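Local atomic coordinates of peptide ABC transporter, peptide-binding protein (Thermus thermophilus, PDB entry 2D5W), a protein that binds oligopeptides, here a pentapeptide, and probably delivers them to an ABC transporter for uptake across the membrane. Residues A[21-26]-A[160-165]; A[108-113]-A[190-195]; A[176-179]-A[184-187]; A[309-314]-A[491-496]; A[450-455]-A[466-471]. All coordinates share one frame; numbering follows the deposited sequence.

Contact 1: A[21-26]-A[160-165]; sequences GDFLRV and HIMGPE
M162 reaches out from helix 159-173 and lays its thioether against one edge of the F23 ring. This is a Met-aromatic contact: SD sits 4.9 Å from the centroid of the F23 ring, 74° off the ring normal, so the sulfur lies beside the ring and not over a face. As the two side chains pass antiparallel, M162 SD comes to 3.7 Å from F23 CE2. The apolar part of the contact is made by the methyl, with M162 CE 3.7 Å from F23 CE2 and close to the ring plane. The same methyl also meets a polar atom, M162 CE lying 3.4 Å from the carbonyl O of G21. M162 can touch both because its chain bends at the last torsion (chi3 83°), which turns CE back toward the loop. With a leucine in place of F23 the thioether would probably lose the aromatic edge it rests against, and the methyl would be left packed mainly on the G21 carbonyl.

On the loop side, R25 N bonds to D22 O at 2.9 Å, closing a type I turn from D22 to R25, while D22 forms a salt bridge with K33. V110 also packs on F23, and F106 and F192 on M162. The arrangement is a loop-on-helix contact of this solute-binding fold, in which a Met-aromatic pair joins the loop between strand 7-12 and helix 31-40 to helix 159-173.

Contact 2: A[108-113]-A[190-195]; sequences FEVGKA and RNFFLK
Two helices of the solute-binding protein fold, 101-112 and 182-194, meet here through a small apolar contact in which the branched side chain of V110 faces two consecutive phenylalanines, F192 and F193. No hydrogen bond crosses between the segments; the fit is purely van der Waals. The helices stay well apart, the CA atoms of V110 and F192 being 10.4 Å from each other, and the aromatic side chains span the distance.

A single methyl does the touching. CG1 of V110 stands opposite the backbone N (chi1 178°), which sends it toward the other helix. The two phenylalanines arrive differently: F192 leaves its helix pointing toward V110, whereas F193 starts off to the side and only its far end comes near. Their rings also pack on each other, CD2 of F192 lying 3.7 Å above one face of the F193 ring and offset toward its rim, which probably restrains the turn of the F193 ring.

Around this trio W166 of helix 159-173 meets the F192 ring and packs on V110, and M116 touches both V110 and F193, so all three side chains are buried. At the centre V110 CG1 approaches both rings obliquely, 4.4 Å from CE2 of F192 and closer, 3.7 Å, to CZ of F193.

Contact 3: A[176-179]-A[184-187]; sequences LDPD and KLNE
L185 sends one methyl to L176 and the other to P178. From the loop side, a methyl of L176 points at the helix backbone: its CD1 lies 3.7 Å from CA of L185, and 4.0 Å from the CD1 methyl of the same leucine. L185 holds CG opposite its backbone N (chi1 -175°), and its second methyl runs on to the proline, which it meets at a slant; CD2 of L185 is 3.8 Å from CG of P178 and 3.7 Å from CA of P178. The two branches of L185 are thus divided between the two loop residues. K184 contributes its carbonyl carbon, 4.0 Å from L176 CD1, and CB, 4.3 Å from L176 CD2, before its side chain leads away.

No hydrogen bond joins the two segments. D177 instead shapes the loop from its own side: its OD1 takes a weak bond from D179 N, straight at 169°, while OD2 accepts from K180 N.

The contact folds the loop after helix 159-173 back onto the first turns of helix 182-194. Beyond it, P178 O accepts a hydrogen bond from N497, and N186 bonds weakly to R454, which follows helix 449-452.

Contact 4: A[309-314]-A[491-496]; sequences NKFENC and VPTKEN
F311 presents the far end of its ring to V491 and T493. The nearest approach is from V491, whose CG1 lies 3.4 Å from F311 CZ, at the ring edge and near its plane. T493 comes in at a slant, its CG2 methyl 3.9 Å from CE2 of F311. V491 holds CG1 opposite its backbone N (chi1 176°), and this brings the methyl to the phenyl edge.

The next shell fixes the two loops. N309 forms an Asx turn, its OD1 accepting from F311 N at 2.8 Å with the donor nearly in line with the side-chain C=O (166°). This carbonyl oxygen also lies in the plane of the F311 ring, at its edge. F311 O in turn accepts from C314 N, closing a type I turn. In the other loop N496 OD1 takes the N-H of T493 at 2.9 Å; the bond is straight (172°), but the donor stands above the carbonyl plane.

Farther out, N309 ND2 bonds to the carbonyls of A455 and W460, and C314, at an N-cap position, forms a disulfide with C458. A455 and S456 pack on the F311 ring. Between the segments the chemistry is mainly apolar, with the carbonyl O of P492 also near F311 CZ (4.4 Å), and no hydrogen bond crosses, so the position of the ring is probably set largely by the turns on its own side, the Asx turn at N309 among them.

Contact 5: A[450-455]-A[466-471]; sequences EFIQRA and FAWVSN
I452 brings its terminal methyl up to the ends of F466 and W468, with its CD1 4.0 Å from CZ of F466 and 4.4 Å from CH2 of W468. Its chain is fully extended, CG1 lying opposite the backbone N (chi1 -175°), so the terminal methyl is carried well forward from the helix. It meets both rings obliquely, and the I452 and F466 side chains cross at about a right angle.

The two aromatic residues, alternate along the strand, are themselves packed edge-to-face: CE1 of F466 sits 3.5 Å above the W468 ring, over its centre, while CZ2 of W468 lies in the F466 plane. I452 thus meets a pair whose rings also pack on each other and on H305. Behind it, R454 turns back on the preceding residue, its NH2 bonding to Q453 O at 3.0 Å, with the oxygen near the guanidinium plane but the donor well above the carbonyl plane of Q453; R454 also makes a cation-pi contact with Y498.

W468 and V469 pair with the bound peptide in an antiparallel ladder, and S470 OG hydrogen-bonds to a polar side chain of the peptide. The contact lays the end of helix 449-452 against strand 463-469, which is paired antiparallel with strand 293-308, the strand that carries H305.

Overall arrangement
Contacts 1 and 2 have centres 6 Å apart and pack directly on one another, G21 O lying 3.3 Å from F193 CD1 and L24 CD1 3.7 Å from G111 CA. Contact 3 uses the same helix, 182-194, with its centre about 13 Å from that of contact 2. Contacts 4 and 5 form a second group, centres about 15 Å apart, tied by a probable hydrogen bond of 3.1 Å from N309 ND2 to A455 O. The groups meet at several points, among them R190 NH2 - E450 CG (3.5 Å) and N186 OD1 - R454 NH1 (3.3 Å). Contact 5, about 8 Å from the chain centre, holds a strand that pairs with the bound peptide; in contact 1, R25 packs on a basic side chain of the peptide.

Contact 1: A[21-26]-A[160-165]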
# COMPACT_ATOMS: atom_id res chain seq x y z
N GLY A 21 -6.51 4.49 14.78
CA GLY A 21 -7.91 4.86 14.61
C GLY A 21 -8.41 4.98 13.18
O GLY A 21 -9.62 4.93 12.93
N ASP A 22 -7.49 5.15 12.24
CA ASP A 22 -7.81 5.30 10.81
C ASP A 22 -7.93 3.89 10.24
O ASP A 22 -7.23 3.52 9.29
CB ASP A 22 -6.65 6.08 10.16
CG ASP A 22 -6.85 6.32 8.67
OD1 ASP A 22 -7.99 6.60 8.24
OD2 ASP A 22 -5.84 6.26 7.94
N PHE A 23 -8.85 3.10 10.80
CA PHE A 23 -8.99 1.71 10.43
C PHE A 23 -9.47 1.36 9.02
O PHE A 23 -9.34 0.21 8.61
CB PHE A 23 -9.79 0.94 11.50
CG PHE A 23 -11.25 1.31 11.60
CD1 PHE A 23 -12.17 0.76 10.72
CD2 PHE A 23 -11.70 2.14 12.61
CE1 PHE A 23 -13.53 1.04 10.85
CE2 PHE A 23 -13.06 2.42 12.75
CZ PHE A 23 -13.98 1.87 11.87
N LEU A 24 -9.99 2.34 8.29
CA LEU A 24 -10.39 2.09 6.91
C LEU A 24 -9.28 2.64 6.00
O LEU A 24 -9.38 2.57 4.77
CB LEU A 24 -11.73 2.75 6.58
CG LEU A 24 -12.95 2.12 7.26
CD1 LEU A 24 -14.21 2.86 6.81
CD2 LEU A 24 -13.05 0.64 6.92
N ARG A 25 -8.24 3.19 6.61
CA ARG A 25 -7.08 3.73 5.90
C ARG A 25 -7.42 4.84 4.91
O ARG A 25 -6.76 4.99 3.88
CB ARG A 25 -6.36 2.58 5.17
CG ARG A 25 -5.98 1.44 6.11
CD ARG A 25 -5.43 0.24 5.37
NE ARG A 25 -5.06 -0.82 6.30
CZ ARG A 25 -4.56 -2.00 5.94
NH1 ARG A 25 -4.36 -2.28 4.66
NH2 ARG A 25 -4.25 -2.90 6.86
N VAL A 26 -8.44 5.63 5.24
CA VAL A 26 -8.85 6.71 4.36
C VAL A 26 -7.97 7.95 4.46
O VAL A 26 -7.86 8.71 3.50
CB VAL A 26 -10.33 7.11 4.60
CG1 VAL A 26 -11.22 5.88 4.50
CG2 VAL A 26 -10.48 7.78 5.95
N HIS A 160 -16.71 -0.38 21.55
CA HIS A 160 -16.86 0.23 22.87
C HIS A 160 -16.03 1.50 23.02
O HIS A 160 -16.32 2.34 23.87
CB HIS A 160 -16.53 -0.77 24.00
CG HIS A 160 -15.08 -1.14 24.10
ND1 HIS A 160 -14.46 -1.97 23.19
CD2 HIS A 160 -14.15 -0.84 25.03
CE1 HIS A 160 -13.20 -2.16 23.57
NE2 HIS A 160 -12.99 -1.49 24.68
N ILE A 161 -15.02 1.65 22.18
CA ILE A 161 -14.16 2.83 22.22
C ILE A 161 -14.59 3.92 21.24
O ILE A 161 -14.71 5.09 21.61
CB ILE A 161 -12.69 2.45 21.89
CG1 ILE A 161 -12.13 1.51 22.96
CG2 ILE A 161 -11.84 3.72 21.74
CD1 ILE A 161 -12.09 2.10 24.36
N MET A 162 -14.84 3.52 19.99
CA MET A 162 -15.20 4.48 18.95
C MET A 162 -16.69 4.65 18.65
O MET A 162 -17.08 5.63 18.02
CB MET A 162 -14.49 4.08 17.65
CG MET A 162 -12.98 3.90 17.80
SD MET A 162 -12.20 3.28 16.29
CE MET A 162 -12.00 4.80 15.36
N GLY A 163 -17.49 3.70 19.11
CA GLY A 163 -18.93 3.73 18.86
C GLY A 163 -19.68 4.97 19.31
O GLY A 163 -20.46 5.53 18.54
N PRO A 164 -19.49 5.41 20.56
CA PRO A 164 -20.20 6.61 21.02
C PRO A 164 -19.99 7.82 20.12
O PRO A 164 -20.94 8.52 19.75
CB PRO A 164 -19.65 6.81 22.43
CG PRO A 164 -19.40 5.39 22.88
CD PRO A 164 -18.75 4.78 21.66
N GLU A 165 -18.73 8.09 19.75
CA GLU A 165 -18.45 9.22 18.88
C GLU A 165 -19.06 8.99 17.50
O GLU A 165 -19.59 9.91 16.89
CB GLU A 165 -16.95 9.45 18.75
CG GLU A 165 -16.58 10.59 17.81
CD GLU A 165 -17.00 11.96 18.33
OE1 GLU A 165 -16.98 12.92 17.54
OE2 GLU A 165 -17.34 12.07 19.52

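Contact 2: A[108-113]-A[190-195]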
# COMPACT_ATOMS: atom_id res chain seq x y z
N PHE A 108 -18.38 -2.64 9.76
CA PHE A 108 -19.20 -2.58 8.56
C PHE A 108 -20.07 -1.34 8.46
O PHE A 108 -20.25 -0.79 7.37
CB PHE A 108 -20.06 -3.84 8.43
CG PHE A 108 -19.39 -4.95 7.67
CD1 PHE A 108 -18.45 -5.77 8.29
CD2 PHE A 108 -19.64 -5.12 6.31
CE1 PHE A 108 -17.77 -6.74 7.56
CE2 PHE A 108 -18.96 -6.09 5.58
CZ PHE A 108 -18.02 -6.90 6.20
N GLU A 109 -20.60 -0.87 9.58
CA GLU A 109 -21.44 0.31 9.55
C GLU A 109 -20.64 1.53 9.09
O GLU A 109 -21.13 2.35 8.30
CB GLU A 109 -22.04 0.57 10.93
CG GLU A 109 -23.05 1.69 10.97
CD GLU A 109 -23.79 1.76 12.29
OE1 GLU A 109 -24.62 0.87 12.55
OE2 GLU A 109 -23.52 2.69 13.06
N VAL A 110 -19.41 1.66 9.57
CA VAL A 110 -18.57 2.78 9.18
C VAL A 110 -18.18 2.68 7.70
O VAL A 110 -18.25 3.66 6.97
CB VAL A 110 -17.31 2.86 10.08
CG1 VAL A 110 -16.41 4.01 9.63
CG2 VAL A 110 -17.72 3.05 11.53
N GLY A 111 -17.79 1.49 7.26
CA GLY A 111 -17.41 1.32 5.87
C GLY A 111 -18.56 1.54 4.91
O GLY A 111 -18.35 1.98 3.78
N LYS A 112 -19.78 1.24 5.36
CA LYS A 112 -20.98 1.38 4.54
C LYS A 112 -21.58 2.79 4.54
O LYS A 112 -22.49 3.07 3.77
CB LYS A 112 -22.06 0.41 5.02
CG LYS A 112 -21.76 -1.05 4.77
CD LYS A 112 -22.02 -1.41 3.32
CE LYS A 112 -21.84 -2.90 3.10
NZ LYS A 112 -22.19 -3.30 1.71
N ALA A 113 -21.07 3.66 5.41
CA ALA A 113 -21.61 5.02 5.49
C ALA A 113 -21.52 5.73 4.15
O ALA A 113 -20.49 5.71 3.48
CB ALA A 113 -20.86 5.81 6.55
N ARG A 190 -13.34 12.46 8.23
CA ARG A 190 -11.91 12.50 8.52
C ARG A 190 -11.70 12.85 9.99
O ARG A 190 -10.88 12.23 10.68
CB ARG A 190 -11.18 13.56 7.67
CG ARG A 190 -11.14 13.27 6.18
CD ARG A 190 -10.34 14.32 5.43
NE ARG A 190 -8.89 14.13 5.54
CZ ARG A 190 -8.08 14.84 6.33
NH1 ARG A 190 -8.56 15.80 7.10
NH2 ARG A 190 -6.78 14.59 6.33
N ASN A 191 -12.45 13.83 10.48
CA ASN A 191 -12.32 14.26 11.87
C ASN A 191 -12.66 13.15 12.85
O ASN A 191 -12.10 13.08 13.94
CB ASN A 191 -13.17 15.50 12.14
CG ASN A 191 -12.63 16.74 11.45
OD1 ASN A 191 -11.47 16.77 11.04
ND2 ASN A 191 -13.45 17.77 11.35
N PHE A 192 -13.58 12.27 12.46
CA PHE A 192 -13.96 11.14 13.31
C PHE A 192 -12.72 10.28 13.56
O PHE A 192 -12.36 10.01 14.71
CB PHE A 192 -15.05 10.31 12.62
CG PHE A 192 -15.27 8.96 13.24
CD1 PHE A 192 -15.66 8.83 14.57
CD2 PHE A 192 -15.07 7.81 12.49
CE1 PHE A 192 -15.86 7.57 15.13
CE2 PHE A 192 -15.27 6.55 13.04
CZ PHE A 192 -15.67 6.43 14.37
N PHE A 193 -12.06 9.85 12.49
CA PHE A 193 -10.87 9.01 12.63
C PHE A 193 -9.73 9.75 13.34
O PHE A 193 -9.03 9.17 14.17
CB PHE A 193 -10.40 8.52 11.26
CG PHE A 193 -11.42 7.67 10.55
CD1 PHE A 193 -11.80 6.44 11.06
CD2 PHE A 193 -12.01 8.12 9.37
CE1 PHE A 193 -12.77 5.66 10.41
CE2 PHE A 193 -12.97 7.36 8.72
CZ PHE A 193 -13.36 6.12 9.24
N LEU A 194 -9.56 11.03 13.03
CA LEU A 194 -8.49 11.81 13.64
C LEU A 194 -8.57 11.89 15.17
O LEU A 194 -7.54 11.97 15.84
CB LEU A 194 -8.44 13.22 13.05
CG LEU A 194 -7.95 13.28 11.60
CD1 LEU A 194 -8.11 14.69 11.05
CD2 LEU A 194 -6.49 12.84 11.53
N LYS A 195 -9.78 11.86 15.72
CA LYS A 195 -9.93 11.90 17.17
C LYS A 195 -9.28 10.68 17.83
O LYS A 195 -8.95 10.70 19.01
CB LYS A 195 -11.41 11.96 17.55
CG LYS A 195 -12.04 13.33 17.38
CD LYS A 195 -13.47 13.34 17.90
CE LYS A 195 -14.08 14.73 17.77
NZ LYS A 195 -14.08 15.21 16.36

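Contact 3: A[176-179]-A[184-187]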
# COMPACT_ATOMS: atom_id res chain seq x y z
N LEU A 176 -26.25 16.35 5.97
CA LEU A 176 -25.39 16.62 4.82
C LEU A 176 -25.72 15.74 3.62
O LEU A 176 -25.95 14.54 3.77
CB LEU A 176 -23.92 16.41 5.21
CG LEU A 176 -23.36 17.21 6.39
CD1 LEU A 176 -21.94 16.76 6.69
CD2 LEU A 176 -23.40 18.70 6.08
N ASP A 177 -25.76 16.35 2.44
CA ASP A 177 -26.04 15.62 1.21
C ASP A 177 -24.70 15.24 0.57
O ASP A 177 -23.90 16.11 0.24
CB ASP A 177 -26.86 16.49 0.25
CG ASP A 177 -26.81 15.99 -1.18
OD1 ASP A 177 -26.95 14.77 -1.39
OD2 ASP A 177 -26.65 16.82 -2.10
N PRO A 178 -24.45 13.94 0.39
CA PRO A 178 -23.20 13.46 -0.21
C PRO A 178 -22.83 14.14 -1.52
O PRO A 178 -21.67 14.15 -1.92
CB PRO A 178 -23.45 11.97 -0.38
CG PRO A 178 -24.32 11.65 0.79
CD PRO A 178 -25.31 12.80 0.78
N ASP A 179 -23.82 14.71 -2.20
CA ASP A 179 -23.57 15.38 -3.47
C ASP A 179 -23.15 16.83 -3.28
O ASP A 179 -22.00 17.20 -3.52
CB ASP A 179 -24.81 15.30 -4.35
CG ASP A 179 -25.16 13.88 -4.75
OD1 ASP A 179 -26.19 13.69 -5.44
OD2 ASP A 179 -24.41 12.95 -4.38
N LYS A 184 -17.87 19.09 3.17
CA LYS A 184 -18.20 19.05 4.59
C LYS A 184 -18.34 17.63 5.10
O LYS A 184 -17.93 17.32 6.22
CB LYS A 184 -19.49 19.84 4.85
CG LYS A 184 -19.31 21.35 4.79
CD LYS A 184 -18.69 21.80 3.47
CE LYS A 184 -18.30 23.27 3.50
NZ LYS A 184 -17.58 23.67 2.26
N LEU A 185 -18.92 16.76 4.28
CA LEU A 185 -19.11 15.36 4.67
C LEU A 185 -17.75 14.67 4.82
O LEU A 185 -17.53 13.90 5.76
CB LEU A 185 -19.96 14.64 3.63
CG LEU A 185 -20.35 13.20 3.95
CD1 LEU A 185 -21.09 13.13 5.29
CD2 LEU A 185 -21.22 12.66 2.83
N ASN A 186 -16.84 14.95 3.89
CA ASN A 186 -15.51 14.37 3.95
C ASN A 186 -14.81 14.82 5.23
O ASN A 186 -14.17 14.02 5.91
CB ASN A 186 -14.71 14.79 2.71
CG ASN A 186 -13.29 14.25 2.73
OD1 ASN A 186 -12.34 14.99 2.99
ND2 ASN A 186 -13.14 12.96 2.45
N GLU A 187 -14.93 16.10 5.55
CA GLU A 187 -14.31 16.64 6.76
C GLU A 187 -14.88 15.96 8.01
O GLU A 187 -14.14 15.64 8.94
CB GLU A 187 -14.54 18.15 6.84
CG GLU A 187 -14.00 18.80 8.10
CD GLU A 187 -14.09 20.31 8.07
OE1 GLU A 187 -15.21 20.84 7.87
OE2 GLU A 187 -13.05 20.98 8.24

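Contact 4: A[309-314]-A[491-496]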
# COMPACT_ATOMS: atom_id res chain seq x y z
N ASN A 309 -0.87 13.33 -13.54
CA ASN A 309 -2.17 13.96 -13.37
C ASN A 309 -2.79 14.14 -14.76
O ASN A 309 -2.22 14.84 -15.60
CB ASN A 309 -2.02 15.32 -12.70
CG ASN A 309 -3.35 15.94 -12.36
OD1 ASN A 309 -4.35 15.69 -13.03
ND2 ASN A 309 -3.38 16.78 -11.32
N LYS A 310 -3.93 13.51 -15.00
CA LYS A 310 -4.60 13.61 -16.29
C LYS A 310 -5.96 14.29 -16.18
O LYS A 310 -6.79 14.21 -17.10
CB LYS A 310 -4.76 12.22 -16.91
CG LYS A 310 -3.43 11.51 -17.17
CD LYS A 310 -3.63 10.06 -17.59
CE LYS A 310 -4.22 9.21 -16.47
NZ LYS A 310 -3.32 9.12 -15.29
N PHE A 311 -6.20 14.97 -15.06
CA PHE A 311 -7.47 15.67 -14.86
C PHE A 311 -7.53 16.94 -15.68
O PHE A 311 -6.81 17.91 -15.41
CB PHE A 311 -7.68 16.00 -13.38
CG PHE A 311 -7.96 14.80 -12.53
CD1 PHE A 311 -6.94 14.15 -11.84
CD2 PHE A 311 -9.26 14.31 -12.42
CE1 PHE A 311 -7.20 13.03 -11.06
CE2 PHE A 311 -9.53 13.19 -11.64
CZ PHE A 311 -8.51 12.55 -10.96
N GLU A 312 -8.41 16.95 -16.67
CA GLU A 312 -8.57 18.08 -17.57
C GLU A 312 -9.08 19.37 -16.93
O GLU A 312 -8.99 20.43 -17.54
CB GLU A 312 -9.47 17.66 -18.74
CG GLU A 312 -8.79 16.67 -19.68
CD GLU A 312 -9.77 15.93 -20.57
OE1 GLU A 312 -10.61 16.58 -21.21
OE2 GLU A 312 -9.68 14.68 -20.63
N ASN A 313 -9.62 19.28 -15.72
CA ASN A 313 -10.11 20.48 -15.05
C ASN A 313 -8.96 21.31 -14.49
O ASN A 313 -9.15 22.44 -14.06
CB ASN A 313 -11.10 20.13 -13.94
CG ASN A 313 -10.53 19.16 -12.94
OD1 ASN A 313 -10.31 17.99 -13.25
ND2 ASN A 313 -10.30 19.63 -11.72
N CYS A 314 -7.75 20.73 -14.48
CA CYS A 314 -6.56 21.45 -14.02
C CYS A 314 -5.92 21.94 -15.31
O CYS A 314 -5.38 21.16 -16.08
CB CYS A 314 -5.59 20.51 -13.28
SG CYS A 314 -6.30 19.79 -11.77
N VAL A 491 -12.03 6.70 -9.22
CA VAL A 491 -11.22 7.92 -9.33
C VAL A 491 -11.69 8.86 -8.23
O VAL A 491 -12.83 9.30 -8.23
CB VAL A 491 -11.42 8.60 -10.70
CG1 VAL A 491 -10.64 9.90 -10.75
CG2 VAL A 491 -10.96 7.66 -11.81
N PRO A 492 -10.80 9.20 -7.28
CA PRO A 492 -11.22 10.10 -6.20
C PRO A 492 -11.42 11.55 -6.59
O PRO A 492 -10.48 12.23 -7.00
CB PRO A 492 -10.13 9.91 -5.15
CG PRO A 492 -8.91 9.63 -5.98
CD PRO A 492 -9.43 8.71 -7.06
N THR A 493 -12.65 12.03 -6.46
CA THR A 493 -13.00 13.41 -6.76
C THR A 493 -14.13 13.80 -5.82
O THR A 493 -14.71 12.96 -5.13
CB THR A 493 -13.53 13.60 -8.20
OG1 THR A 493 -14.83 13.00 -8.31
CG2 THR A 493 -12.59 12.96 -9.21
N LYS A 494 -14.44 15.09 -5.79
CA LYS A 494 -15.52 15.57 -4.94
C LYS A 494 -16.82 14.86 -5.33
O LYS A 494 -17.65 14.55 -4.48
CB LYS A 494 -15.67 17.08 -5.12
CG LYS A 494 -16.81 17.71 -4.34
CD LYS A 494 -16.86 19.21 -4.56
CE LYS A 494 -17.04 19.55 -6.04
NZ LYS A 494 -17.05 21.03 -6.27
N GLU A 495 -16.97 14.58 -6.63
CA GLU A 495 -18.17 13.93 -7.14
C GLU A 495 -18.43 12.51 -6.64
O GLU A 495 -19.59 12.08 -6.60
CB GLU A 495 -18.17 13.93 -8.67
CG GLU A 495 -18.35 15.30 -9.32
CD GLU A 495 -17.19 16.25 -9.03
OE1 GLU A 495 -16.03 15.84 -9.22
OE2 GLU A 495 -17.45 17.40 -8.62
N ASN A 496 -17.39 11.77 -6.27
CA ASN A 496 -17.61 10.42 -5.76
C ASN A 496 -17.17 10.32 -4.29
O ASN A 496 -16.87 9.24 -3.79
CB ASN A 496 -16.89 9.38 -6.62
CG ASN A 496 -15.43 9.21 -6.26
OD1 ASN A 496 -14.79 10.15 -5.78
ND2 ASN A 496 -14.89 8.03 -6.52

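Contact 5: A[450-455]-A[466-471]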
# COMPACT_ATOMS: atom_id res chain seq x y z
N GLU A 450 -5.14 14.12 1.68
CA GLU A 450 -5.26 15.47 1.17
C GLU A 450 -4.23 15.84 0.12
O GLU A 450 -4.31 16.91 -0.49
CB GLU A 450 -5.24 16.48 2.32
CG GLU A 450 -6.40 16.27 3.29
CD GLU A 450 -6.77 17.51 4.07
OE1 GLU A 450 -5.87 18.11 4.70
OE2 GLU A 450 -7.96 17.88 4.05
N PHE A 451 -3.25 14.97 -0.10
CA PHE A 451 -2.28 15.21 -1.15
C PHE A 451 -2.45 14.18 -2.26
O PHE A 451 -2.93 14.51 -3.35
CB PHE A 451 -0.83 15.15 -0.65
CG PHE A 451 0.18 15.59 -1.68
CD1 PHE A 451 0.42 16.94 -1.91
CD2 PHE A 451 0.85 14.66 -2.47
CE1 PHE A 451 1.30 17.36 -2.90
CE2 PHE A 451 1.73 15.07 -3.47
CZ PHE A 451 1.96 16.42 -3.68
N ILE A 452 -2.10 12.93 -1.98
CA ILE A 452 -2.17 11.89 -3.00
C ILE A 452 -3.54 11.69 -3.65
O ILE A 452 -3.62 11.46 -4.86
CB ILE A 452 -1.64 10.53 -2.43
CG1 ILE A 452 -1.60 9.47 -3.54
CG2 ILE A 452 -2.49 10.06 -1.27
CD1 ILE A 452 -0.77 8.25 -3.17
N GLN A 453 -4.61 11.80 -2.87
CA GLN A 453 -5.96 11.60 -3.39
C GLN A 453 -6.68 12.89 -3.78
O GLN A 453 -7.91 12.94 -3.81
CB GLN A 453 -6.78 10.79 -2.37
CG GLN A 453 -6.34 9.31 -2.35
CD GLN A 453 -6.57 8.58 -1.03
OE1 GLN A 453 -6.19 7.42 -0.90
NE2 GLN A 453 -7.20 9.25 -0.07
N ARG A 454 -5.91 13.93 -4.10
CA ARG A 454 -6.50 15.21 -4.49
C ARG A 454 -5.95 15.81 -5.78
O ARG A 454 -5.92 17.04 -5.95
CB ARG A 454 -6.36 16.22 -3.34
CG ARG A 454 -7.11 15.81 -2.06
CD ARG A 454 -8.62 15.84 -2.24
NE ARG A 454 -9.33 15.57 -0.98
CZ ARG A 454 -9.50 14.36 -0.46
NH1 ARG A 454 -10.14 14.22 0.69
NH2 ARG A 454 -9.05 13.28 -1.09
N ALA A 455 -5.51 14.96 -6.70
CA ALA A 455 -5.01 15.45 -7.98
C ALA A 455 -6.14 16.14 -8.74
O ALA A 455 -5.91 17.06 -9.53
CB ALA A 455 -4.45 14.30 -8.81
N PHE A 466 6.58 7.05 -6.83
CA PHE A 466 6.56 6.27 -5.61
C PHE A 466 6.31 4.82 -6.02
O PHE A 466 6.35 4.50 -7.21
CB PHE A 466 5.50 6.78 -4.62
CG PHE A 466 4.07 6.64 -5.09
CD1 PHE A 466 3.29 5.56 -4.68
CD2 PHE A 466 3.50 7.59 -5.92
CE1 PHE A 466 1.96 5.44 -5.09
CE2 PHE A 466 2.17 7.48 -6.34
CZ PHE A 466 1.40 6.40 -5.92
N ALA A 467 6.10 3.95 -5.05
CA ALA A 467 5.85 2.55 -5.36
C ALA A 467 4.57 2.06 -4.72
O ALA A 467 4.24 2.43 -3.60
CB ALA A 467 7.02 1.68 -4.89
N TRP A 468 3.83 1.24 -5.47
CA TRP A 468 2.63 0.61 -4.93
C TRP A 468 3.07 -0.77 -4.48
O TRP A 468 3.77 -1.47 -5.21
CB TRP A 468 1.55 0.42 -5.99
CG TRP A 468 0.79 1.64 -6.39
CD1 TRP A 468 0.77 2.21 -7.62
CD2 TRP A 468 -0.10 2.41 -5.57
NE1 TRP A 468 -0.07 3.29 -7.63
CE2 TRP A 468 -0.62 3.44 -6.38
CE3 TRP A 468 -0.50 2.33 -4.23
CZ2 TRP A 468 -1.53 4.38 -5.90
CZ3 TRP A 468 -1.41 3.27 -3.75
CH2 TRP A 468 -1.92 4.28 -4.59
N VAL A 469 2.67 -1.16 -3.27
CA VAL A 469 2.96 -2.48 -2.74
C VAL A 469 1.61 -3.18 -2.81
O VAL A 469 0.64 -2.72 -2.20
CB VAL A 469 3.42 -2.43 -1.27
CG1 VAL A 469 3.73 -3.84 -0.77
CG2 VAL A 469 4.64 -1.53 -1.14
N SER A 470 1.54 -4.27 -3.55
CA SER A 470 0.28 -4.98 -3.72
C SER A 470 0.19 -6.35 -3.07
O SER A 470 1.21 -6.99 -2.79
CB SER A 470 -0.01 -5.16 -5.22
OG SER A 470 -0.08 -3.92 -5.90
N ASN A 471 -1.04 -6.77 -2.80
CA ASN A 471 -1.29 -8.10 -2.26
C ASN A 471 -1.82 -8.93 -3.44
O ASN A 471 -1.80 -8.46 -4.58
CB ASN A 471 -2.32 -8.06 -1.11
CG ASN A 471 -3.61 -7.38 -1.50
OD1 ASN A 471 -4.03 -7.42 -2.65
ND2 ASN A 471 -4.26 -6.75 -0.53